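Local coordinates for protein salmonella typhimurium DB7155 bacteriophage DET7 tailspike (Bacteriophage, PDB 2V5I) that binds the O-antigen of Salmonella as the receptor-binding tailspike of phage Det7 and probably hydrolyses it, at residues A[244-249]-A[274-279]; A[256-261]-A[280-285]. All coordinates share one frame; numbering follows the deposited sequence.

Contact 1 (A[244-249]-A[274-279]); sequences GVIGVT and NLQFRD
Val245 brackets Phe277 with its two backbone polar atoms: Val245 N donates to Gln276 O (2.9 Å), and Val245 O accepts from Arg278 N (3.0 Å). Two residues further on, Gly247 N donates to Arg278 O (3.0 Å). CA-H...O contacts accompany these bonds: Ile246 CA lies 3.2 Å from Arg278 O, which also accepts from Gly247 N. Gly244 CA also lies near Gln276 O, and its backbone (phi 124°, psi -146°) is of a kind that calls for glycine. This parallel pairing of strands 244-246 and 276-278 joins successive coils of the tailspike's right-handed beta-helix. Apolar packing lies on the inner face, where CG2 of Val245, set anti to the carbonyl carbon, meets Phe277 CE1 obliquely at 4.0 Å, near Phe258. The opposite face, with Ile246 and Arg278, is mixed, apolar and charged. There the guanidinium of Arg278 grips Gln276 OE1 side-on through NE (2.7 Å) and NH2 (3.0 Å), with the Gln276 oxygen lying in the guanidinium plane, while His241 O takes up Gln276 NE2. Ile246 runs beside the arginine, CG2 over one guanidinium face and Ile246 CD1 3.7 Å from Arg278 NH2. Asp279 OD2 offers Arg278 NH1 only a long, out-of-plane charge contact; its OD1 accepts from Asn326 ND2.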
# COMPACT_ATOMS: atom_id res chain seq x y z
N GLY A 244 7.04 -17.85 -5.93
CA GLY A 244 5.67 -17.29 -5.83
C GLY A 244 5.23 -16.47 -6.98
O GLY A 244 5.56 -16.76 -8.14
N VAL A 245 4.44 -15.46 -6.65
CA VAL A 245 3.69 -14.61 -7.61
C VAL A 245 3.92 -13.15 -7.25
O VAL A 245 3.75 -12.78 -6.07
CB VAL A 245 2.19 -14.96 -7.50
CG1 VAL A 245 1.38 -14.13 -8.42
CG2 VAL A 245 1.99 -16.46 -7.79
N ILE A 246 4.41 -12.35 -8.22
CA ILE A 246 4.61 -10.90 -8.02
C ILE A 246 4.05 -10.17 -9.24
O ILE A 246 4.47 -10.41 -10.36
CB ILE A 246 6.11 -10.54 -7.88
CG1 ILE A 246 6.79 -11.36 -6.78
CG2 ILE A 246 6.25 -9.08 -7.49
CD1 ILE A 246 8.32 -11.30 -6.86
N GLY A 247 3.10 -9.28 -9.02
CA GLY A 247 2.61 -8.45 -10.11
C GLY A 247 1.69 -9.09 -11.14
O GLY A 247 1.61 -8.60 -12.28
N VAL A 248 0.96 -10.13 -10.74
CA VAL A 248 0.14 -10.89 -11.71
C VAL A 248 -1.36 -10.62 -11.51
O VAL A 248 -1.81 -10.45 -10.39
CB VAL A 248 0.38 -12.42 -11.52
CG1 VAL A 248 -0.33 -13.24 -12.55
CG2 VAL A 248 1.88 -12.74 -11.55
N THR A 249 -2.15 -10.68 -12.59
CA THR A 249 -3.60 -10.59 -12.46
C THR A 249 -4.20 -11.87 -13.01
O THR A 249 -3.75 -12.38 -14.04
CB THR A 249 -4.15 -9.39 -13.27
OG1 THR A 249 -3.61 -8.17 -12.74
CG2 THR A 249 -5.69 -9.36 -13.26
N ASN A 274 6.64 -20.80 2.38
CA ASN A 274 7.62 -19.72 2.17
C ASN A 274 7.59 -19.19 0.75
O ASN A 274 8.65 -18.90 0.17
CB ASN A 274 9.03 -20.25 2.49
CG ASN A 274 9.22 -20.58 3.97
OD1 ASN A 274 8.96 -19.76 4.88
ND2 ASN A 274 9.78 -21.80 4.21
N LEU A 275 6.40 -18.96 0.22
CA LEU A 275 6.24 -18.39 -1.13
C LEU A 275 5.76 -16.94 -0.99
O LEU A 275 5.18 -16.58 0.04
CB LEU A 275 5.20 -19.19 -1.98
CG LEU A 275 5.65 -20.65 -2.27
CD1 LEU A 275 4.52 -21.25 -3.10
CD2 LEU A 275 6.96 -20.70 -3.01
N GLN A 276 6.06 -16.12 -1.98
CA GLN A 276 5.50 -14.76 -2.06
C GLN A 276 4.20 -14.67 -2.80
O GLN A 276 4.01 -15.33 -3.83
CB GLN A 276 6.50 -13.88 -2.82
CG GLN A 276 7.84 -13.73 -2.13
CD GLN A 276 8.73 -12.83 -2.94
OE1 GLN A 276 8.38 -11.65 -3.08
NE2 GLN A 276 9.82 -13.36 -3.50
N PHE A 277 3.29 -13.82 -2.31
CA PHE A 277 2.07 -13.45 -3.02
C PHE A 277 1.96 -11.95 -2.84
O PHE A 277 1.55 -11.48 -1.75
CB PHE A 277 0.85 -14.21 -2.49
CG PHE A 277 0.95 -15.66 -2.74
CD1 PHE A 277 0.54 -16.18 -3.96
CD2 PHE A 277 1.49 -16.53 -1.78
CE1 PHE A 277 0.71 -17.56 -4.21
CE2 PHE A 277 1.67 -17.86 -2.07
CZ PHE A 277 1.29 -18.36 -3.29
N ARG A 278 2.50 -11.19 -3.82
CA ARG A 278 2.67 -9.74 -3.66
C ARG A 278 2.31 -8.97 -4.92
O ARG A 278 2.49 -9.45 -6.04
CB ARG A 278 4.12 -9.36 -3.28
CG ARG A 278 4.61 -9.94 -1.97
CD ARG A 278 5.88 -9.22 -1.49
NE ARG A 278 6.96 -9.41 -2.45
CZ ARG A 278 7.50 -8.49 -3.26
NH1 ARG A 278 7.07 -7.22 -3.25
NH2 ARG A 278 8.45 -8.83 -4.12
N ASP A 279 1.73 -7.79 -4.73
CA ASP A 279 1.45 -6.87 -5.82
C ASP A 279 0.58 -7.51 -6.91
O ASP A 279 0.72 -7.22 -8.09
CB ASP A 279 2.76 -6.34 -6.44
CG ASP A 279 3.71 -5.65 -5.47
OD1 ASP A 279 3.37 -5.27 -4.33
OD2 ASP A 279 4.88 -5.44 -5.94

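Contact 2 (A[256-261]-A[280-285]); sequences SGFKTY and SVALSP
Ser280, whose CB comes 4.3 Å from Phe258 CZ, has its hydroxyl held by two bonds within the chain: OG accepts from Val248 N and donates to Arg278 O. These bonds satisfy a buried polar group beside an aromatic ring. The Phe258 ring itself approaches the other segment edge-on. Phe258 CE2 lies 3.5 Å from Val281 O, which sits near the ring plane, an arrangement in which the slightly positive ring edge probably attracts the carbonyl oxygen. With chi1 at -56°, CG stands anti to the carbonyl carbon, and the ring extends from the strand into the interior of the beta-helix. Ala282 CB comes in obliquely, 4.2 Å from Phe258 CE2. The residues before the strand pack on Ala282 and, at the segment's end, on Pro285: Gly257 CA is 4.5 Å from Ala282 CB, and Pro285 CB lies 4.1 Å from Gly257 N. No hydrogen bond links the two segments. The axes of strands 258-260 and 280-283 are 10.1 Å apart and inclined at 105°, as suits different faces of the coil. Strand 258-260 lies between strands 230-233 and 290-291, where Phe258 stacks on Phe290, while strand 280-283 is flanked by 249-251 and 323-330.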
# COMPACT_ATOMS: atom_id res chain seq x y z
N SER A 256 -9.64 -20.81 -8.51
CA SER A 256 -9.13 -19.69 -7.75
C SER A 256 -8.09 -18.95 -8.57
O SER A 256 -7.44 -19.51 -9.47
CB SER A 256 -8.52 -20.13 -6.45
OG SER A 256 -9.55 -20.69 -5.60
N GLY A 257 -7.87 -17.68 -8.24
CA GLY A 257 -6.85 -16.92 -8.98
C GLY A 257 -5.47 -17.58 -8.80
O GLY A 257 -4.75 -17.82 -9.75
N PHE A 258 -5.11 -17.71 -7.53
CA PHE A 258 -3.82 -18.17 -7.12
C PHE A 258 -3.97 -19.18 -5.99
O PHE A 258 -4.68 -18.93 -5.04
CB PHE A 258 -3.03 -16.96 -6.58
CG PHE A 258 -2.93 -15.82 -7.57
CD1 PHE A 258 -2.01 -15.82 -8.60
CD2 PHE A 258 -3.87 -14.75 -7.55
CE1 PHE A 258 -1.96 -14.79 -9.54
CE2 PHE A 258 -3.80 -13.69 -8.50
CZ PHE A 258 -2.89 -13.74 -9.50
N LYS A 259 -3.29 -20.31 -6.16
CA LYS A 259 -3.53 -21.48 -5.26
C LYS A 259 -2.26 -22.18 -4.85
O LYS A 259 -1.45 -22.55 -5.70
CB LYS A 259 -4.47 -22.45 -5.97
CG LYS A 259 -4.84 -23.76 -5.22
CD LYS A 259 -5.48 -24.75 -6.16
CE LYS A 259 -5.86 -26.04 -5.49
NZ LYS A 259 -6.64 -26.87 -6.49
N THR A 260 -2.13 -22.37 -3.53
CA THR A 260 -1.19 -23.34 -3.00
C THR A 260 -1.95 -24.65 -2.72
O THR A 260 -2.89 -24.66 -1.93
CB THR A 260 -0.56 -22.80 -1.67
OG1 THR A 260 -1.54 -22.42 -0.74
CG2 THR A 260 0.30 -21.59 -1.95
N TYR A 261 -1.52 -25.73 -3.38
CA TYR A 261 -2.29 -26.98 -3.23
C TYR A 261 -2.33 -27.43 -1.81
O TYR A 261 -1.36 -27.24 -1.03
CB TYR A 261 -1.68 -28.13 -4.04
CG TYR A 261 -2.44 -28.48 -5.26
CD1 TYR A 261 -2.34 -27.67 -6.36
CD2 TYR A 261 -3.19 -29.62 -5.32
CE1 TYR A 261 -2.99 -27.98 -7.52
CE2 TYR A 261 -3.87 -29.96 -6.49
CZ TYR A 261 -3.76 -29.13 -7.57
OH TYR A 261 -4.41 -29.39 -8.77
N SER A 280 -0.36 -8.36 -6.49
CA SER A 280 -1.15 -9.18 -7.43
C SER A 280 -2.66 -8.99 -7.22
O SER A 280 -3.10 -8.47 -6.21
CB SER A 280 -0.76 -10.64 -7.35
OG SER A 280 0.59 -10.82 -7.71
N VAL A 281 -3.44 -9.34 -8.25
CA VAL A 281 -4.86 -8.97 -8.32
C VAL A 281 -5.65 -10.15 -8.81
O VAL A 281 -5.27 -10.77 -9.81
CB VAL A 281 -5.06 -7.81 -9.31
CG1 VAL A 281 -6.52 -7.45 -9.36
CG2 VAL A 281 -4.22 -6.58 -8.88
N ALA A 282 -6.72 -10.53 -8.07
CA ALA A 282 -7.66 -11.58 -8.56
C ALA A 282 -9.01 -10.93 -8.74
O ALA A 282 -9.55 -10.33 -7.82
CB ALA A 282 -7.76 -12.76 -7.61
N LEU A 283 -9.61 -11.10 -9.94
CA LEU A 283 -10.89 -10.47 -10.31
C LEU A 283 -11.87 -11.59 -10.73
O LEU A 283 -11.53 -12.47 -11.57
CB LEU A 283 -10.68 -9.52 -11.50
CG LEU A 283 -9.74 -8.34 -11.27
CD1 LEU A 283 -9.73 -7.57 -12.57
CD2 LEU A 283 -10.16 -7.52 -10.16
N SER A 284 -13.06 -11.59 -10.13
CA SER A 284 -14.17 -12.50 -10.47
C SER A 284 -13.82 -13.99 -10.52
O SER A 284 -14.30 -14.66 -11.43
CB SER A 284 -14.76 -12.06 -11.80
OG SER A 284 -15.23 -10.70 -11.69
N PRO A 285 -13.03 -14.54 -9.58
CA PRO A 285 -12.88 -16.02 -9.56
C PRO A 285 -14.16 -16.69 -9.06
O PRO A 285 -14.88 -16.14 -8.25
CB PRO A 285 -11.75 -16.26 -8.56
CG PRO A 285 -11.97 -15.16 -7.61
CD PRO A 285 -12.31 -13.94 -8.44

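Overall arrangement
Both contacts belong to the beta-helix, their centres about 10 Å apart, but contact 2 is wholly interior, whereas contact 1 reaches partly to the surface at Ile246, Gly247 and Asp279. Contact 1 works along the helix, stacking one coil on the next through backbone hydrogen bonds, and its outward side packs near a second subunit. Contact 2 works across the interior, joining strands of different faces without a hydrogen bond, by apolar packing and a ring edge set against a backbone carbonyl. The chain turns a corner at Asp279, passing directly from strand 276-278 to strand 280-283. Here the contacts touch: Val248 O lies 2.9 Å from Val281 N, a probable hydrogen bond that continues the parallel pairing beyond the bend.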